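Local coordinates for protein TSC1 N-terminal domain (Chaetomium thermophilum, PDB 7A0M) that probably binds phosphoinositides of the lysosomal membrane, helping to bring the TSC complex, a negative regulator of mTORC1, to the lysosome, at residues G140-W144 and F180-D184; P185-M189 and P218-I223; L270-Y274 and Y326-L330; Y331-P335 and T395-K399. All coordinates share one frame; numbering follows the deposited sequence.

Contact 1 of 4, residues G140-W144 and F180-D184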
loop_
_atom_site.group_PDB
_atom_site.type_symbol
_atom_site.label_atom_id
_atom_site.label_comp_id
_atom_site.label_asym_id
_atom_site.label_seq_id
_atom_site.Cartn_x
_atom_site.Cartn_y
_atom_site.Cartn_z
ATOM N N GLY B 140 17.507 -18.550 39.953
ATOM C CA GLY B 140 18.556 -19.040 39.077
ATOM C C GLY B 140 19.824 -18.211 39.130
ATOM O O GLY B 140 20.476 -18.119 40.170
ATOM N N PHE B 141 20.174 -17.603 37.997
ATOM C CA PHE B 141 21.363 -16.765 37.878
ATOM C C PHE B 141 21.134 -15.327 38.335
ATOM O O PHE B 141 22.000 -14.476 38.101
ATOM C CB PHE B 141 21.876 -16.785 36.436
ATOM C CG PHE B 141 22.587 -18.058 36.066
ATOM C CD1 PHE B 141 23.822 -18.359 36.618
ATOM C CD2 PHE B 141 22.023 -18.953 35.172
ATOM C CE1 PHE B 141 24.481 -19.528 36.284
ATOM C CE2 PHE B 141 22.678 -20.123 34.834
ATOM C CZ PHE B 141 23.908 -20.411 35.390
ATOM N N ILE B 142 19.985 -15.041 38.955
ATOM C CA ILE B 142 19.673 -13.666 39.357
ATOM C C ILE B 142 20.734 -13.062 40.275
ATOM O O ILE B 142 21.146 -11.915 40.032
ATOM C CB ILE B 142 18.261 -13.604 39.964
ATOM C CG1 ILE B 142 17.202 -13.796 38.875
ATOM C CG2 ILE B 142 18.043 -12.291 40.690
ATOM C CD1 ILE B 142 15.787 -13.552 39.350
ATOM N N PRO B 143 21.216 -13.745 41.326
ATOM C CA PRO B 143 22.236 -13.114 42.184
ATOM C C PRO B 143 23.516 -12.779 41.443
ATOM O O PRO B 143 24.182 -11.792 41.783
ATOM C CB PRO B 143 22.471 -14.164 43.278
ATOM C CG PRO B 143 22.067 -15.450 42.655
ATOM C CD PRO B 143 20.879 -15.095 41.815
ATOM N N TRP B 144 23.878 -13.578 40.440
ATOM C CA TRP B 144 24.995 -13.233 39.571
ATOM C C TRP B 144 24.674 -11.962 38.798
ATOM O O TRP B 144 25.478 -11.025 38.739
ATOM C CB TRP B 144 25.244 -14.383 38.592
ATOM C CG TRP B 144 25.457 -15.735 39.221
ATOM C CD1 TRP B 144 24.477 -16.578 39.659
ATOM C CD2 TRP B 144 26.690 -16.466 39.340
ATOM N NE1 TRP B 144 25.024 -17.746 40.122
ATOM C CE2 TRP B 144 26.378 -17.711 39.928
ATOM C CE3 TRP B 144 28.026 -16.178 39.043
ATOM C CZ2 TRP B 144 27.352 -18.664 40.223
ATOM C CZ3 TRP B 144 28.993 -17.130 39.335
ATOM C CH2 TRP B 144 28.649 -18.356 39.921
ATOM N N PHE B 180 25.502 -14.330 30.904
ATOM C CA PHE B 180 24.518 -14.817 31.866
ATOM C C PHE B 180 23.108 -14.744 31.295
ATOM O O PHE B 180 22.274 -15.617 31.562
ATOM C CB PHE B 180 24.613 -14.022 33.168
ATOM C CG PHE B 180 25.687 -14.506 34.099
ATOM C CD1 PHE B 180 25.458 -15.583 34.939
ATOM C CD2 PHE B 180 26.921 -13.883 34.138
ATOM C CE1 PHE B 180 26.445 -16.028 35.797
ATOM C CE2 PHE B 180 27.908 -14.323 34.993
ATOM C CZ PHE B 180 27.672 -15.397 35.821
ATOM N N GLY B 181 22.823 -13.706 30.508
ATOM C CA GLY B 181 21.503 -13.586 29.914
ATOM C C GLY B 181 21.253 -14.625 28.838
ATOM O O GLY B 181 20.131 -15.109 28.679
ATOM N N LYS B 182 22.295 -14.977 28.079
ATOM C CA LYS B 182 22.153 -16.034 27.083
ATOM C C LYS B 182 21.874 -17.382 27.736
ATOM O O LYS B 182 21.144 -18.206 27.174
ATOM C CB LYS B 182 23.413 -16.113 26.220
ATOM C CG LYS B 182 23.307 -17.079 25.052
ATOM C CD LYS B 182 24.625 -17.188 24.302
ATOM C CE LYS B 182 24.445 -17.896 22.969
ATOM N NZ LYS B 182 25.581 -17.635 22.044
ATOM N N LYS B 183 22.438 -17.618 28.921
ATOM C CA LYS B 183 22.226 -18.884 29.614
ATOM C C LYS B 183 20.871 -18.919 30.312
ATOM O O LYS B 183 20.203 -19.960 30.325
ATOM C CB LYS B 183 23.355 -19.121 30.618
ATOM C CG LYS B 183 23.439 -20.545 31.135
ATOM C CD LYS B 183 24.021 -21.467 30.072
ATOM C CE LYS B 183 23.911 -22.928 30.477
ATOM N NZ LYS B 183 24.610 -23.203 31.762
ATOM N N ASP B 184 20.451 -17.796 30.893
ATOM C CA ASP B 184 19.197 -17.694 31.640
ATOM C C ASP B 184 18.462 -16.447 31.166
ATOM O O ASP B 184 18.517 -15.393 31.815
ATOM C CB ASP B 184 19.454 -17.651 33.146
ATOM C CG ASP B 184 18.174 -17.671 33.961
ATOM O OD1 ASP B 184 17.111 -18.004 33.398
ATOM O OD2 ASP B 184 18.235 -17.353 35.168
#

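Contact 2 of 4, residues P185-M189 and P218-I223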
loop_
_atom_site.group_PDB
_atom_site.type_symbol
_atom_site.label_atom_id
_atom_site.label_comp_id
_atom_site.label_asym_id
_atom_site.label_seq_id
_atom_site.Cartn_x
_atom_site.Cartn_y
_atom_site.Cartn_z
ATOM N N PRO B 185 17.767 -16.531 30.028
ATOM C CA PRO B 185 17.069 -15.339 29.513
ATOM C C PRO B 185 15.963 -14.838 30.426
ATOM O O PRO B 185 15.828 -13.623 30.613
ATOM C CB PRO B 185 16.516 -15.819 28.162
ATOM C CG PRO B 185 17.344 -17.019 27.808
ATOM C CD PRO B 185 17.667 -17.674 29.109
ATOM N N LYS B 186 15.165 -15.742 31.000
ATOM C CA LYS B 186 14.110 -15.315 31.914
ATOM C C LYS B 186 14.692 -14.656 33.157
ATOM O O LYS B 186 14.190 -13.623 33.615
ATOM C CB LYS B 186 13.230 -16.503 32.302
ATOM C CG LYS B 186 12.186 -16.163 33.355
ATOM C CD LYS B 186 11.223 -17.314 33.588
ATOM C CE LYS B 186 10.364 -17.064 34.820
ATOM N NZ LYS B 186 9.839 -15.670 34.864
ATOM N N GLY B 187 15.752 -15.242 33.719
ATOM C CA GLY B 187 16.393 -14.631 34.872
ATOM C C GLY B 187 16.989 -13.272 34.560
ATOM O O GLY B 187 16.985 -12.373 35.406
ATOM N N PHE B 188 17.520 -13.103 33.345
ATOM C CA PHE B 188 18.062 -11.806 32.952
ATOM C C PHE B 188 16.986 -10.728 32.966
ATOM O O PHE B 188 17.230 -9.599 33.405
ATOM C CB PHE B 188 18.702 -11.893 31.567
ATOM C CG PHE B 188 19.273 -10.591 31.084
ATOM C CD1 PHE B 188 20.541 -10.188 31.470
ATOM C CD2 PHE B 188 18.537 -9.761 30.254
ATOM C CE1 PHE B 188 21.067 -8.985 31.031
ATOM C CE2 PHE B 188 19.054 -8.558 29.817
ATOM C CZ PHE B 188 20.320 -8.170 30.202
HETATM N N MSE B 189 15.790 -11.057 32.490
HETATM C CA MSE B 189 14.732 -10.068 32.341
HETATM C C MSE B 189 13.955 -9.859 33.640
HETATM O O MSE B 189 13.378 -8.794 33.857
HETATM C CB MSE B 189 13.795 -10.476 31.202
HETATM C CG MSE B 189 14.480 -10.435 29.841
HETATM SE SE MSE B 189 13.367 -10.995 28.344
HETATM C CE MSE B 189 13.269 -12.904 28.722
ATOM N N PRO B 218 18.275 -16.914 23.292
ATOM C CA PRO B 218 17.142 -17.808 23.045
ATOM C C PRO B 218 15.970 -17.491 23.963
ATOM O O PRO B 218 16.092 -16.768 24.953
ATOM C CB PRO B 218 17.723 -19.191 23.349
ATOM C CG PRO B 218 18.734 -18.920 24.414
ATOM C CD PRO B 218 19.331 -17.570 24.084
ATOM N N HIS B 219 14.811 -18.041 23.595
ATOM C CA HIS B 219 13.631 -18.068 24.460
ATOM C C HIS B 219 13.181 -16.664 24.862
ATOM O O HIS B 219 12.805 -16.422 26.011
ATOM C CB HIS B 219 13.894 -18.926 25.699
ATOM C CG HIS B 219 14.467 -20.273 25.386
ATOM N ND1 HIS B 219 15.744 -20.641 25.754
ATOM C CD2 HIS B 219 13.946 -21.333 24.724
ATOM C CE1 HIS B 219 15.981 -21.873 25.341
ATOM N NE2 HIS B 219 14.905 -22.316 24.714
ATOM N N LEU B 220 13.220 -15.727 23.912
ATOM C CA LEU B 220 12.758 -14.372 24.195
ATOM C C LEU B 220 11.272 -14.321 24.527
ATOM O O LEU B 220 10.821 -13.347 25.141
ATOM C CB LEU B 220 13.059 -13.448 23.014
ATOM C CG LEU B 220 14.488 -12.908 22.958
ATOM C CD1 LEU B 220 14.683 -12.026 21.740
ATOM C CD2 LEU B 220 14.807 -12.139 24.230
ATOM N N TYR B 221 10.501 -15.339 24.136
ATOM C CA TYR B 221 9.085 -15.382 24.486
ATOM C C TYR B 221 8.862 -15.487 25.990
ATOM O O TYR B 221 7.756 -15.205 26.462
ATOM C CB TYR B 221 8.405 -16.555 23.777
ATOM C CG TYR B 221 9.045 -17.898 24.060
ATOM C CD1 TYR B 221 8.681 -18.643 25.176
ATOM C CD2 TYR B 221 10.009 -18.421 23.210
ATOM C CE1 TYR B 221 9.262 -19.867 25.437
ATOM C CE2 TYR B 221 10.595 -19.646 23.463
ATOM C CZ TYR B 221 10.219 -20.365 24.578
ATOM O OH TYR B 221 10.800 -21.585 24.834
ATOM N N LEU B 222 9.886 -15.887 26.751
ATOM C CA LEU B 222 9.763 -15.974 28.200
ATOM C C LEU B 222 9.542 -14.618 28.859
ATOM O O LEU B 222 9.246 -14.573 30.058
ATOM C CB LEU B 222 11.010 -16.636 28.793
ATOM C CG LEU B 222 11.229 -18.115 28.466
ATOM C CD1 LEU B 222 12.509 -18.624 29.110
ATOM C CD2 LEU B 222 10.035 -18.947 28.911
ATOM N N ILE B 223 9.682 -13.518 28.113
ATOM C CA ILE B 223 9.409 -12.195 28.659
ATOM C C ILE B 223 7.940 -12.024 29.020
ATOM O O ILE B 223 7.595 -11.139 29.809
ATOM C CB ILE B 223 9.868 -11.105 27.667
ATOM C CG1 ILE B 223 9.978 -9.751 28.373
ATOM C CG2 ILE B 223 8.915 -11.018 26.489
ATOM C CD1 ILE B 223 10.427 -8.628 27.475
#

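Contact 3 of 4, residues L270-Y274 and Y326-L330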
loop_
_atom_site.group_PDB
_atom_site.type_symbol
_atom_site.label_atom_id
_atom_site.label_comp_id
_atom_site.label_asym_id
_atom_site.label_seq_id
_atom_site.Cartn_x
_atom_site.Cartn_y
_atom_site.Cartn_z
ATOM N N LEU B 270 -1.723 -2.177 22.927
ATOM C CA LEU B 270 -0.788 -1.814 21.868
ATOM C C LEU B 270 -1.374 -0.754 20.942
ATOM O O LEU B 270 -0.666 0.163 20.508
ATOM C CB LEU B 270 -0.393 -3.060 21.077
ATOM C CG LEU B 270 0.338 -4.145 21.873
ATOM C CD1 LEU B 270 0.469 -5.421 21.056
ATOM C CD2 LEU B 270 1.708 -3.650 22.315
ATOM N N PHE B 271 -2.667 -0.863 20.625
ATOM C CA PHE B 271 -3.303 0.133 19.767
ATOM C C PHE B 271 -3.403 1.486 20.462
ATOM O O PHE B 271 -3.196 2.529 19.832
ATOM C CB PHE B 271 -4.688 -0.352 19.337
ATOM C CG PHE B 271 -4.663 -1.579 18.471
ATOM C CD1 PHE B 271 -3.542 -1.892 17.718
ATOM C CD2 PHE B 271 -5.763 -2.417 18.404
ATOM C CE1 PHE B 271 -3.519 -3.021 16.918
ATOM C CE2 PHE B 271 -5.746 -3.546 17.606
ATOM C CZ PHE B 271 -4.623 -3.848 16.862
ATOM N N ASN B 272 -3.727 1.489 21.757
ATOM C CA ASN B 272 -3.801 2.744 22.500
ATOM C C ASN B 272 -2.439 3.414 22.612
ATOM O O ASN B 272 -2.355 4.647 22.609
ATOM C CB ASN B 272 -4.392 2.501 23.889
ATOM C CG ASN B 272 -5.881 2.215 23.848
ATOM O OD1 ASN B 272 -6.569 2.572 22.891
ATOM N ND2 ASN B 272 -6.387 1.568 24.892
ATOM N N ILE B 273 -1.367 2.624 22.723
ATOM C CA ILE B 273 -0.024 3.196 22.753
ATOM C C ILE B 273 0.276 3.917 21.447
ATOM O O ILE B 273 0.841 5.019 21.446
ATOM C CB ILE B 273 1.018 2.101 23.051
ATOM C CG1 ILE B 273 0.892 1.626 24.500
ATOM C CG2 ILE B 273 2.429 2.608 22.775
ATOM C CD1 ILE B 273 1.787 0.454 24.836
ATOM N N TYR B 274 -0.100 3.315 20.315
ATOM C CA TYR B 274 0.096 3.972 19.027
ATOM C C TYR B 274 -0.648 5.300 18.962
ATOM O O TYR B 274 -0.106 6.301 18.478
ATOM C CB TYR B 274 -0.353 3.053 17.890
ATOM C CG TYR B 274 -0.555 3.774 16.577
ATOM C CD1 TYR B 274 0.522 4.074 15.755
ATOM C CD2 TYR B 274 -1.825 4.154 16.158
ATOM C CE1 TYR B 274 0.342 4.736 14.556
ATOM C CE2 TYR B 274 -2.013 4.816 14.960
ATOM C CZ TYR B 274 -0.928 5.103 14.164
ATOM O OH TYR B 274 -1.112 5.761 12.968
ATOM N N TYR B 326 6.764 1.331 14.474
ATOM C CA TYR B 326 5.723 0.719 15.294
ATOM C C TYR B 326 4.455 0.482 14.482
ATOM O O TYR B 326 3.798 -0.554 14.636
ATOM C CB TYR B 326 5.435 1.595 16.512
ATOM C CG TYR B 326 4.506 0.964 17.523
ATOM C CD1 TYR B 326 4.684 -0.350 17.933
ATOM C CD2 TYR B 326 3.460 1.689 18.080
ATOM C CE1 TYR B 326 3.839 -0.929 18.863
ATOM C CE2 TYR B 326 2.611 1.119 19.010
ATOM C CZ TYR B 326 2.806 -0.191 19.399
ATOM O OH TYR B 326 1.963 -0.762 20.324
ATOM N N PHE B 327 4.093 1.434 13.618
ATOM C CA PHE B 327 2.980 1.216 12.697
ATOM C C PHE B 327 3.233 -0.002 11.818
ATOM O O PHE B 327 2.330 -0.816 11.596
ATOM C CB PHE B 327 2.760 2.465 11.839
ATOM C CG PHE B 327 1.570 2.378 10.917
ATOM C CD1 PHE B 327 1.658 1.720 9.697
ATOM C CD2 PHE B 327 0.367 2.973 11.261
ATOM C CE1 PHE B 327 0.566 1.644 8.851
ATOM C CE2 PHE B 327 -0.727 2.902 10.417
ATOM C CZ PHE B 327 -0.627 2.237 9.212
ATOM N N THR B 328 4.460 -0.136 11.308
ATOM C CA THR B 328 4.782 -1.240 10.411
ATOM C C THR B 328 4.621 -2.589 11.102
ATOM O O THR B 328 4.059 -3.528 10.524
ATOM C CB THR B 328 6.206 -1.076 9.877
ATOM O OG1 THR B 328 6.259 0.052 8.996
ATOM C CG2 THR B 328 6.649 -2.323 9.125
ATOM N N ILE B 329 5.093 -2.703 12.345
ATOM C CA ILE B 329 5.040 -3.995 13.020
ATOM C C ILE B 329 3.613 -4.325 13.447
ATOM O O ILE B 329 3.211 -5.495 13.427
ATOM C CB ILE B 329 6.026 -4.027 14.207
ATOM C CG1 ILE B 329 6.266 -5.466 14.668
ATOM C CG2 ILE B 329 5.536 -3.168 15.367
ATOM C CD1 ILE B 329 6.871 -6.350 13.598
ATOM N N LEU B 330 2.822 -3.319 13.828
ATOM C CA LEU B 330 1.422 -3.566 14.159
ATOM C C LEU B 330 0.629 -3.945 12.916
ATOM O O LEU B 330 -0.164 -4.894 12.935
ATOM C CB LEU B 330 0.810 -2.335 14.828
ATOM C CG LEU B 330 1.306 -1.946 16.220
ATOM C CD1 LEU B 330 0.632 -0.660 16.673
ATOM C CD2 LEU B 330 1.053 -3.066 17.216
#

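Contact 4 of 4, residues Y331-P335 and T395-K399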
loop_
_atom_site.group_PDB
_atom_site.type_symbol
_atom_site.label_atom_id
_atom_site.label_comp_id
_atom_site.label_asym_id
_atom_site.label_seq_id
_atom_site.Cartn_x
_atom_site.Cartn_y
_atom_site.Cartn_z
ATOM N N TYR B 331 0.833 -3.210 11.821
ATOM C CA TYR B 331 0.145 -3.518 10.574
ATOM C C TYR B 331 0.626 -4.835 9.979
ATOM O O TYR B 331 -0.150 -5.534 9.318
ATOM C CB TYR B 331 0.344 -2.372 9.581
ATOM C CG TYR B 331 -0.267 -2.605 8.219
ATOM C CD1 TYR B 331 -1.634 -2.469 8.016
ATOM C CD2 TYR B 331 0.527 -2.945 7.132
ATOM C CE1 TYR B 331 -2.195 -2.675 6.770
ATOM C CE2 TYR B 331 -0.024 -3.153 5.882
ATOM C CZ TYR B 331 -1.386 -3.017 5.708
ATOM O OH TYR B 331 -1.937 -3.222 4.465
ATOM N N GLY B 332 1.894 -5.189 10.197
ATOM C CA GLY B 332 2.403 -6.443 9.671
ATOM C C GLY B 332 1.860 -7.663 10.385
ATOM O O GLY B 332 1.686 -8.719 9.767
ATOM N N LEU B 333 1.586 -7.544 11.684
ATOM C CA LEU B 333 1.158 -8.683 12.489
ATOM C C LEU B 333 -0.361 -8.827 12.539
ATOM O O LEU B 333 -0.885 -9.931 12.365
ATOM C CB LEU B 333 1.729 -8.567 13.906
ATOM C CG LEU B 333 3.254 -8.639 13.993
ATOM C CD1 LEU B 333 3.727 -8.595 15.440
ATOM C CD2 LEU B 333 3.763 -9.889 13.296
ATOM N N TYR B 334 -1.078 -7.733 12.790
ATOM C CA TYR B 334 -2.538 -7.757 12.904
ATOM C C TYR B 334 -3.123 -6.585 12.129
ATOM O O TYR B 334 -3.646 -5.628 12.711
ATOM C CB TYR B 334 -2.971 -7.726 14.372
ATOM C CG TYR B 334 -2.591 -8.972 15.138
ATOM C CD1 TYR B 334 -1.363 -9.071 15.779
ATOM C CD2 TYR B 334 -3.459 -10.054 15.214
ATOM C CE1 TYR B 334 -1.011 -10.210 16.476
ATOM C CE2 TYR B 334 -3.115 -11.197 15.908
ATOM C CZ TYR B 334 -1.891 -11.269 16.537
ATOM O OH TYR B 334 -1.544 -12.407 17.231
ATOM N N PRO B 335 -3.050 -6.631 10.795
ATOM C CA PRO B 335 -3.552 -5.495 9.999
ATOM C C PRO B 335 -5.048 -5.273 10.121
ATOM O O PRO B 335 -5.487 -4.125 10.268
ATOM C CB PRO B 335 -3.156 -5.879 8.566
ATOM C CG PRO B 335 -3.081 -7.370 8.593
ATOM C CD PRO B 335 -2.533 -7.715 9.944
ATOM N N THR B 395 -1.746 -20.475 12.504
ATOM C CA THR B 395 -0.853 -21.119 11.542
ATOM C C THR B 395 0.215 -20.166 11.016
ATOM O O THR B 395 1.339 -20.598 10.731
ATOM C CB THR B 395 -1.659 -21.706 10.381
ATOM O OG1 THR B 395 -2.734 -22.507 10.892
ATOM C CG2 THR B 395 -0.778 -22.534 9.453
ATOM N N ARG B 396 -0.118 -18.881 10.871
ATOM C CA ARG B 396 0.856 -17.884 10.431
ATOM C C ARG B 396 2.155 -17.965 11.226
ATOM O O ARG B 396 3.249 -17.805 10.671
ATOM C CB ARG B 396 0.255 -16.485 10.565
ATOM C CG ARG B 396 -0.728 -16.094 9.477
ATOM C CD ARG B 396 -1.290 -14.708 9.757
ATOM N NE ARG B 396 -2.076 -14.687 10.989
ATOM C CZ ARG B 396 -2.317 -13.595 11.708
ATOM N NH1 ARG B 396 -1.823 -12.426 11.324
ATOM N NH2 ARG B 396 -3.043 -13.671 12.813
ATOM N N TRP B 397 2.051 -18.212 12.528
ATOM C CA TRP B 397 3.174 -18.114 13.450
ATOM C C TRP B 397 3.907 -19.431 13.688
ATOM O O TRP B 397 4.980 -19.413 14.302
ATOM C CB TRP B 397 2.689 -17.553 14.791
ATOM C CG TRP B 397 1.701 -16.418 14.651
ATOM C CD1 TRP B 397 0.447 -16.356 15.190
ATOM C CD2 TRP B 397 1.881 -15.198 13.917
ATOM N NE1 TRP B 397 -0.159 -15.171 14.847
ATOM C CE2 TRP B 397 0.699 -14.444 14.065
ATOM C CE3 TRP B 397 2.926 -14.670 13.152
ATOM C CZ2 TRP B 397 0.535 -13.191 13.477
ATOM C CZ3 TRP B 397 2.760 -13.425 12.571
ATOM C CH2 TRP B 397 1.574 -12.701 12.735
ATOM N N LEU B 398 3.362 -20.567 13.241
ATOM C CA LEU B 398 3.963 -21.857 13.576
ATOM C C LEU B 398 5.361 -22.007 12.983
ATOM O O LEU B 398 6.330 -22.261 13.707
ATOM C CB LEU B 398 3.062 -22.983 13.068
ATOM C CG LEU B 398 1.717 -23.225 13.749
ATOM C CD1 LEU B 398 0.969 -24.340 13.037
ATOM C CD2 LEU B 398 1.922 -23.570 15.209
ATOM N N LYS B 399 5.491 -21.849 11.662
ATOM C CA LYS B 399 6.782 -22.061 11.014
ATOM C C LYS B 399 7.682 -20.835 11.058
ATOM O O LYS B 399 8.869 -20.955 10.742
ATOM C CB LYS B 399 6.625 -22.512 9.558
ATOM C CG LYS B 399 5.960 -23.873 9.398
ATOM C CD LYS B 399 5.843 -24.271 7.935
ATOM C CE LYS B 399 5.103 -25.586 7.775
ATOM N NZ LYS B 399 5.092 -26.038 6.361
#

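Contact 1 of 4, residues G140-W144 and F180-D184
F180 reaches from the last turn of helix 168-183 toward F141 and W144 at the start of helix 142-153, and the three rings form an aromatic cluster. This is the tight part of the contact. F180 directs its edge at the face of F141 in an offset edge-to-face pair, with planes 67° apart and F141 CD1 3.6 Å from F180 CE1. Against W144 the same ring lies obliquely: its CZ comes 3.3 Å from W144 CE3, while W144 CB sits over one F180 face. A flat, apolar ring suits F180's place because it offers its edge to F141 and a face to W144 CB. L125 and I124 of helix 113-125 add aliphatic cover, and F93 and W96 extend the aromatic patch around W144.

Toward the more exposed side the grip slackens. K183 lends only its aliphatic CG, 3.8 Å from F141 CE2, while its NZ turns to the carbonyl of L125. D184 CB meets the F141 ring edge, and with CG turned anti to the backbone N (chi1 -175°) the carboxylate is brought to F141 N, from which OD2 accepts a weak hydrogen bond at 3.4 Å. Its other oxygen, OD1, takes the amide of G187. An aspartate fits here because it can serve two backbone amides: D184 is the N-cap of helix 185-196, at the junction where helix 168-183 passes directly into that next helix of an all-helical domain.

Contact 2 of 4, residues P185-M189 and P218-I223
P185-M189 forms the first turn of helix 185-196, and the loop P218-I223 tightens into a 3-10 turn beside it, with the CA atoms of K186 and L222 5.8 Å apart. P185 suits the first turn of a helix, where its missing N-H costs no helical bond. Its ring CG lies 3.1 Å from P218 O, a close van der Waals approach, and the ring of P218 meets it more loosely, CG to CG at 4.1 Å.

One turn on, selenomethionine M189 carries the deeper part. The chain leaves the helix extended and then bends at its last torsion (chi3 -71°), which swings CE to 3.7 Å from I223 N while SE rests 3.6 Å from I223 CB. A long, flexible, apolar side chain can follow the loop backbone in this way, and the beta-branched I223 presents a broad aliphatic surface crossing it at about a right angle. In this all-helical fold the contact lays the connection between helices 199-214 and 228-238 across the beginning of helix 185-196; L228, the first residue of helix 228-238, touches both M189 and I223.

At the partly exposed margin K186 uses its aliphatic base, CB 3.9 Å from L222 CD1. The rest of the chain leads away from L222, and NZ hydrogen-bonds to Q225 O and N190 OD1.

Contact 3 of 4, residues L270-Y274 and Y326-L330
Y326 and Y274 both hold CG anti to the backbone N (chi1 -172° and 164°), which extends each phenol away from its own helix and across the gap to the other. The helices 267-278 and 323-333 form an antiparallel packed pair in the all-helical domain; the axes of segments 270-274 and 326-330 approach to 11.1 Å, with a signed crossing angle of -154°. That generous spacing leaves room for large side chains.

Y326 spans the gap beside Y274, its CE2 3.7 Å from Y274 CB. I273 CG2 touches the same ring, while L330 CD1 lies over one of its faces toward the rim. Leucine suits this middle position because its fork serves two neighbours: CD1 packs on Y274 CB at 4.0 Å, and CD2 meets L270 CB. The Y274 ring lies obliquely to F327, with its CE1 3.7 Å from F327 CD2. Its hydroxyl hydrogen-bonds with S369 OG, which satisfies the buried polar end of the ring. F338 adds another ring to this group, and Y383 of the second subunit packs on F327.

Burial would be costly for the Y326 hydroxyl without a partner; it finds one in the backbone, donating to L270 O over 2.8 Å. That carbonyl also accepts the helical bond from Y274 N, and the two donors approach from opposite faces of its plane.

Contact 4 of 4, residues Y331-P335 and T395-K399
R396 makes the polar link of this contact, donating from NH1 to L333 O at 2.9 Å. The donor lies nearly in line with the C=O bond, at 166°, but the N-H points less directly, at 134°. L333 ends helix 323-333, where a carbonyl can lack a partner of its own helix; arginine suits the place because its long chain, bent at chi3 (-64°), can reach this oxygen. Next to it, the Y334 hydroxyl has a hydrogen bond with the carbonyl of P260.

Apolar packing comes mainly from W397. The six-membered part of its indole meets the leucine branch, CH2 3.6 Å from L333 CD2, and L333 O lies at the indole edge. A tryptophan is wide enough to touch Y334 as well, with its CZ2 4.4 Å from the phenol CZ. R396 CB lies over one face of the indole, above its centre, and the arginine chain runs on from there toward L333; W397 CZ2 lies above the rim of the guanidinium.

The cation-pi component is slight: R396 CZ stands 5.4 Å from the Y334 ring centroid, at most a weak attraction, with the two planes almost perpendicular. R396 has a second aromatic partner in Y385, again cation-pi.

The short turn 395-398 thus packs over the junction where helix 323-333 gives way to helix 335-343, with E390 of helix 389-392 touching Y334, P335 and R396.

The four contacts follow one another along the chain; none nests within or crosses another. Contact 1 closes the span from 144 to 180, which includes most of helix 142-153 and helix 168-183. Contact 2 begins at the next residue, 185, and closes the loop through helices 185-196 and 199-214; the two touch, I142 packing on G187 and K182 on P218. Contact 3 lies about 23 Å from contact 2, centre to centre, and closes a largely non-helical span, part of it unmodelled, between helices 267-278 and 323-333. Contact 4 continues directly from that second helix at 331 and brings the chain near its C terminus back to the helix end.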